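Protein sifA (Salmonella typhimurium, PDB 3CXB) acts in the host cell as a Salmonella effector required for endosomal tubulation and formation of Salmonella-induced filaments, and interacts with host PLEKHM2. Local coordinates at residues I68-L72 / R83-H87; Y205-I210 / P307-Q311. All blocks are in the same frame, centred on the assembly; numbering follows the deposited sequence.

Contact 1. Residues I68-L72 / R83-H87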
loop_
_atom_site.group_PDB
_atom_site.type_symbol
_atom_site.label_atom_id
_atom_site.label_comp_id
_atom_site.label_asym_id
_atom_site.label_seq_id
_atom_site.Cartn_x
_atom_site.Cartn_y
_atom_site.Cartn_z
ATOM N N ILE A 68 -5.921 -2.254 8.314
ATOM C CA ILE A 68 -6.785 -2.336 9.477
ATOM C C ILE A 68 -5.999 -2.552 10.730
ATOM O O ILE A 68 -6.350 -2.048 11.809
ATOM C CB ILE A 68 -7.825 -3.450 9.330
ATOM C CG1 ILE A 68 -8.660 -3.207 8.062
ATOM C CG2 ILE A 68 -8.745 -3.448 10.540
ATOM C CD1 ILE A 68 -9.611 -4.362 7.695
ATOM N N PHE A 69 -4.916 -3.300 10.581
ATOM C CA PHE A 69 -4.061 -3.586 11.710
ATOM C C PHE A 69 -3.557 -2.257 12.294
ATOM O O PHE A 69 -3.700 -1.998 13.489
ATOM C CB PHE A 69 -2.881 -4.445 11.263
ATOM C CG PHE A 69 -1.949 -4.796 12.373
ATOM C CD1 PHE A 69 -2.296 -5.772 13.305
ATOM C CD2 PHE A 69 -0.720 -4.148 12.493
ATOM C CE1 PHE A 69 -1.439 -6.111 14.340
ATOM C CE2 PHE A 69 0.146 -4.478 13.528
ATOM C CZ PHE A 69 -0.220 -5.472 14.459
ATOM N N PHE A 70 -2.993 -1.407 11.437
ATOM C CA PHE A 70 -2.460 -0.128 11.896
ATOM C C PHE A 70 -3.516 0.903 12.269
ATOM O O PHE A 70 -3.259 1.814 13.048
ATOM C CB PHE A 70 -1.470 0.410 10.864
ATOM C CG PHE A 70 -0.197 -0.387 10.819
ATOM C CD1 PHE A 70 0.775 -0.227 11.797
ATOM C CD2 PHE A 70 -0.004 -1.364 9.858
ATOM C CE1 PHE A 70 1.895 -1.054 11.835
ATOM C CE2 PHE A 70 1.130 -2.201 9.896
ATOM C CZ PHE A 70 2.077 -2.036 10.875
ATOM N N GLU A 71 -4.715 0.767 11.729
ATOM C CA GLU A 71 -5.749 1.707 12.119
ATOM C C GLU A 71 -6.015 1.374 13.590
ATOM O O GLU A 71 -6.281 2.247 14.410
ATOM C CB GLU A 71 -7.010 1.517 11.261
ATOM C CG GLU A 71 -6.986 2.292 9.925
ATOM C CD GLU A 71 -8.131 1.934 8.971
ATOM O OE1 GLU A 71 -9.296 1.856 9.436
ATOM O OE2 GLU A 71 -7.869 1.749 7.754
ATOM N N LEU A 72 -5.923 0.097 13.928
ATOM C CA LEU A 72 -6.144 -0.303 15.301
ATOM C C LEU A 72 -5.004 0.232 16.161
ATOM O O LEU A 72 -5.234 0.874 17.183
ATOM C CB LEU A 72 -6.217 -1.831 15.408
ATOM C CG LEU A 72 -7.492 -2.458 14.836
ATOM C CD1 LEU A 72 -7.289 -3.934 14.588
ATOM C CD2 LEU A 72 -8.668 -2.229 15.812
ATOM N N ARG A 83 1.809 -3.135 22.186
ATOM C CA ARG A 83 1.087 -4.399 22.135
ATOM C C ARG A 83 0.871 -4.843 20.690
ATOM O O ARG A 83 0.448 -5.968 20.453
ATOM C CB ARG A 83 -0.287 -4.291 22.808
ATOM C CG ARG A 83 -0.293 -4.131 24.318
ATOM C CD ARG A 83 0.566 -5.172 24.999
ATOM N NE ARG A 83 1.946 -4.710 25.110
ATOM C CZ ARG A 83 2.986 -5.497 25.360
ATOM N NH1 ARG A 83 4.204 -4.973 25.450
ATOM N NH2 ARG A 83 2.816 -6.805 25.499
ATOM N N PHE A 84 1.136 -3.956 19.732
ATOM C CA PHE A 84 0.970 -4.271 18.312
ATOM C C PHE A 84 2.338 -4.500 17.678
ATOM O O PHE A 84 3.000 -3.553 17.241
ATOM C CB PHE A 84 0.269 -3.119 17.585
ATOM C CG PHE A 84 -1.133 -2.871 18.045
ATOM C CD1 PHE A 84 -1.377 -2.206 19.230
ATOM C CD2 PHE A 84 -2.220 -3.316 17.283
ATOM C CE1 PHE A 84 -2.688 -1.984 19.655
ATOM C CE2 PHE A 84 -3.537 -3.102 17.696
ATOM C CZ PHE A 84 -3.774 -2.436 18.882
ATOM N N GLN A 85 2.752 -5.754 17.587
ATOM C CA GLN A 85 4.069 -6.051 17.040
ATOM C C GLN A 85 4.044 -6.742 15.678
ATOM O O GLN A 85 3.158 -7.543 15.401
ATOM C CB GLN A 85 4.826 -6.907 18.057
ATOM C CG GLN A 85 4.582 -6.463 19.506
ATOM C CD GLN A 85 4.894 -7.541 20.530
ATOM O OE1 GLN A 85 4.428 -8.673 20.416
ATOM N NE2 GLN A 85 5.672 -7.188 21.542
ATOM N N VAL A 86 5.024 -6.422 14.836
ATOM C CA VAL A 86 5.148 -7.011 13.509
ATOM C C VAL A 86 6.612 -7.409 13.275
ATOM O O VAL A 86 7.521 -6.645 13.594
ATOM C CB VAL A 86 4.656 -6.021 12.379
ATOM C CG1 VAL A 86 4.613 -4.606 12.885
ATOM C CG2 VAL A 86 5.557 -6.093 11.175
ATOM N N HIS A 87 6.838 -8.597 12.715
ATOM C CA HIS A 87 8.197 -9.075 12.464
ATOM C C HIS A 87 8.184 -10.201 11.436
ATOM O O HIS A 87 7.132 -10.786 11.173
ATOM C CB HIS A 87 8.769 -9.642 13.756
ATOM C CG HIS A 87 8.103 -10.913 14.183
ATOM N ND1 HIS A 87 8.531 -12.155 13.758
ATOM C CD2 HIS A 87 6.988 -11.131 14.921
ATOM C CE1 HIS A 87 7.705 -13.080 14.215
ATOM N NE2 HIS A 87 6.761 -12.486 14.923
#

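Contact 2. Residues Y205-I210 / P307-Q311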
loop_
_atom_site.group_PDB
_atom_site.type_symbol
_atom_site.label_atom_id
_atom_site.label_comp_id
_atom_site.label_asym_id
_atom_site.label_seq_id
_atom_site.Cartn_x
_atom_site.Cartn_y
_atom_site.Cartn_z
ATOM N N TYR A 205 3.311 13.024 -7.073
ATOM C CA TYR A 205 2.956 11.643 -7.376
ATOM C C TYR A 205 1.472 11.492 -7.702
ATOM O O TYR A 205 1.103 11.017 -8.771
ATOM C CB TYR A 205 3.338 10.755 -6.182
ATOM C CG TYR A 205 3.461 9.279 -6.495
ATOM C CD1 TYR A 205 2.328 8.467 -6.605
ATOM C CD2 TYR A 205 4.719 8.689 -6.679
ATOM C CE1 TYR A 205 2.449 7.105 -6.887
ATOM C CE2 TYR A 205 4.848 7.334 -6.958
ATOM C CZ TYR A 205 3.711 6.550 -7.056
ATOM O OH TYR A 205 3.837 5.204 -7.286
ATOM N N LEU A 206 0.622 11.922 -6.784
ATOM C CA LEU A 206 -0.800 11.790 -6.990
ATOM C C LEU A 206 -1.343 12.533 -8.207
ATOM O O LEU A 206 -2.175 11.988 -8.935
ATOM C CB LEU A 206 -1.543 12.208 -5.718
ATOM C CG LEU A 206 -1.409 11.192 -4.571
ATOM C CD1 LEU A 206 -1.963 11.735 -3.266
ATOM C CD2 LEU A 206 -2.151 9.925 -4.961
ATOM N N ALA A 207 -0.889 13.763 -8.442
ATOM C CA ALA A 207 -1.388 14.517 -9.596
ATOM C C ALA A 207 -0.969 13.805 -10.880
ATOM O O ALA A 207 -1.735 13.760 -11.853
ATOM C CB ALA A 207 -0.876 15.966 -9.579
ATOM N N ALA A 208 0.233 13.229 -10.881
ATOM C CA ALA A 208 0.708 12.489 -12.050
ATOM C C ALA A 208 -0.183 11.260 -12.298
ATOM O O ALA A 208 -0.474 10.910 -13.452
ATOM C CB ALA A 208 2.132 12.052 -11.844
ATOM N N LYS A 209 -0.602 10.610 -11.210
ATOM C CA LYS A 209 -1.465 9.440 -11.288
ATOM C C LYS A 209 -2.817 9.878 -11.851
ATOM O O LYS A 209 -3.413 9.206 -12.701
ATOM C CB LYS A 209 -1.658 8.842 -9.894
ATOM C CG LYS A 209 -1.608 7.333 -9.837
ATOM C CD LYS A 209 -0.297 6.818 -10.370
ATOM C CE LYS A 209 -0.060 5.377 -9.939
ATOM N NZ LYS A 209 1.037 4.738 -10.731
ATOM N N ILE A 210 -3.289 11.024 -11.386
ATOM C CA ILE A 210 -4.564 11.540 -11.851
ATOM C C ILE A 210 -4.490 11.831 -13.337
ATOM O O ILE A 210 -5.464 11.631 -14.060
ATOM C CB ILE A 210 -4.991 12.810 -11.078
ATOM C CG1 ILE A 210 -5.268 12.448 -9.612
ATOM C CG2 ILE A 210 -6.261 13.368 -11.693
ATOM C CD1 ILE A 210 -5.363 13.611 -8.681
ATOM N N PRO A 307 -2.498 4.863 -4.386
ATOM C CA PRO A 307 -2.319 5.655 -5.596
ATOM C C PRO A 307 -3.179 5.184 -6.767
ATOM O O PRO A 307 -3.560 5.992 -7.619
ATOM C CB PRO A 307 -0.820 5.533 -5.868
ATOM C CG PRO A 307 -0.431 4.258 -5.157
ATOM C CD PRO A 307 -1.209 4.371 -3.888
ATOM N N GLN A 308 -3.506 3.888 -6.805
ATOM C CA GLN A 308 -4.327 3.342 -7.898
ATOM C C GLN A 308 -5.786 3.674 -7.682
ATOM O O GLN A 308 -6.555 3.841 -8.638
ATOM C CB GLN A 308 -4.165 1.823 -8.008
ATOM C CG GLN A 308 -2.883 1.383 -8.670
ATOM C CD GLN A 308 -2.749 1.890 -10.093
ATOM O OE1 GLN A 308 -3.419 1.417 -11.004
ATOM N NE2 GLN A 308 -1.877 2.864 -10.288
ATOM N N ALA A 309 -6.170 3.764 -6.417
ATOM C CA ALA A 309 -7.543 4.095 -6.087
ATOM C C ALA A 309 -7.793 5.500 -6.600
ATOM O O ALA A 309 -8.855 5.788 -7.152
ATOM C CB ALA A 309 -7.748 4.052 -4.596
ATOM N N ILE A 310 -6.812 6.377 -6.418
ATOM C CA ILE A 310 -6.959 7.749 -6.879
ATOM C C ILE A 310 -7.068 7.795 -8.404
ATOM O O ILE A 310 -7.952 8.460 -8.954
ATOM C CB ILE A 310 -5.787 8.641 -6.393
ATOM C CG1 ILE A 310 -5.981 8.985 -4.912
ATOM C CG2 ILE A 310 -5.774 9.964 -7.167
ATOM C CD1 ILE A 310 -6.159 7.799 -4.006
ATOM N N GLN A 311 -6.187 7.070 -9.083
ATOM C CA GLN A 311 -6.222 7.035 -10.536
ATOM C C GLN A 311 -7.607 6.629 -11.013
ATOM O O GLN A 311 -8.097 7.155 -12.006
ATOM C CB GLN A 311 -5.194 6.048 -11.078
ATOM C CG GLN A 311 -4.991 6.151 -12.581
ATOM C CD GLN A 311 -3.940 5.184 -13.096
ATOM O OE1 GLN A 311 -4.149 3.975 -13.095
ATOM N NE2 GLN A 311 -2.802 5.711 -13.527
#

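Contact 1. Residues I68-L72 / R83-H87
Leu72 N donates to Ile68 O (3.0 Å), a routine helical bond inside segment 68-72; Leu72 also packs on Phe84 of the strand. No hydrogen bond joins the two segments: a helix is packed on one face of the sheet, at its outermost strand 84-87, by carbon surfaces, and aromatic rings do most of the work. Leu72 CB meets Phe84 CE2 obliquely, at 3.7 Å, while the neighbouring CZ lies close to the Leu72 carbonyl. The main event is an edge-to-face pair, in which Phe84 turns its edge toward the face of Phe69. The centroids are 5.8 Å apart and the planes stand at 71°, with CD2 of Phe84 over the Phe69 face. Phe69, whose chi1 of -180° sets its ring opposite the backbone N, brings CZ within 3.9 Å of Phe84 CB; the two side chains slide past one another in opposite directions. Phe69 is the middle ring of three, its face met by Phe84 and its edge turned to Phe70, where Phe69 CD2 sits over the centre of the ring. Farther along the strand, Val86 CG1 touches Phe70 CZ at 4.1 Å, the side chains crossing nearly at a right angle.

Segment 68-72 of helix 62-75 runs roughly antiparallel (143°) to strand 84-87, the local axes 9.9 Å apart. Strand 96-101 pairs with that strand and adds Leu98, which touches Phe69 and Val86, whereas helix 42-54 meets Ile68 and Leu72, and Tyr152 of strand 145-153 touches Phe70 and Val86.

Contact 2. Residues Y205-I210 / P307-Q311
Tyr205 opens the contact with its ring edge: CE1 lies 3.8 Å from Pro307 CB, near the ring plane, and its hydroxyl is hydrogen-bonded to Asp296 on helix 283-303. One residue on, Leu206 sends CD2 to Ile310 CG1 (3.9 Å), the two side chains meeting almost perpendicularly. Lys209 then lies beside Pro307, both pointing the same way. A bend at chi2 (58°) carries its methylenes past the Pro307 carbonyl and the Gln311 CB, and its NZ makes a salt bridge with Asp296. The same carboxylate draws a weak hydrogen bond from Gln308 NE2, so three polar groups from the two helices converge on one acid, which probably favours its charged state. From the Lys209 backbone, O faces Gln311 CG at 3.4 Å. Ile210 closes the series, its CG1 packing 3.5 Å from Ile310 CG2 on the apolar side of the interface.

Segments 205-210 and 307-311 cross at -42° with local axes 8.7 Å apart. Helix 283-303 supplies Asp296, and helix 228-241 packs on Ile210. This is plain helix-helix packing in the helical part of the fold, with an apolar side and an acid-bridged polar side.

Contact 1 and contact 2 illustrate two ways of burying side chains in one chain. Segments 68-72 and 83-87 are near neighbours in sequence, 11 residues apart, and join a helix to one face of a sheet, at its outermost strand, without a polar bond between them. Segments 205-210 and 307-311 are 97 residues apart and bring two helices together, with Asp296 of a third as their common polar partner. The contacts follow one another in series along the chain and lie on opposite sides of its centre. The centres of contacts 1 and 2 are 26 Å apart. Their nearest atoms are about 13 Å apart, so they do not touch. Both fall within the broad region that interacts with host PLEKHM2.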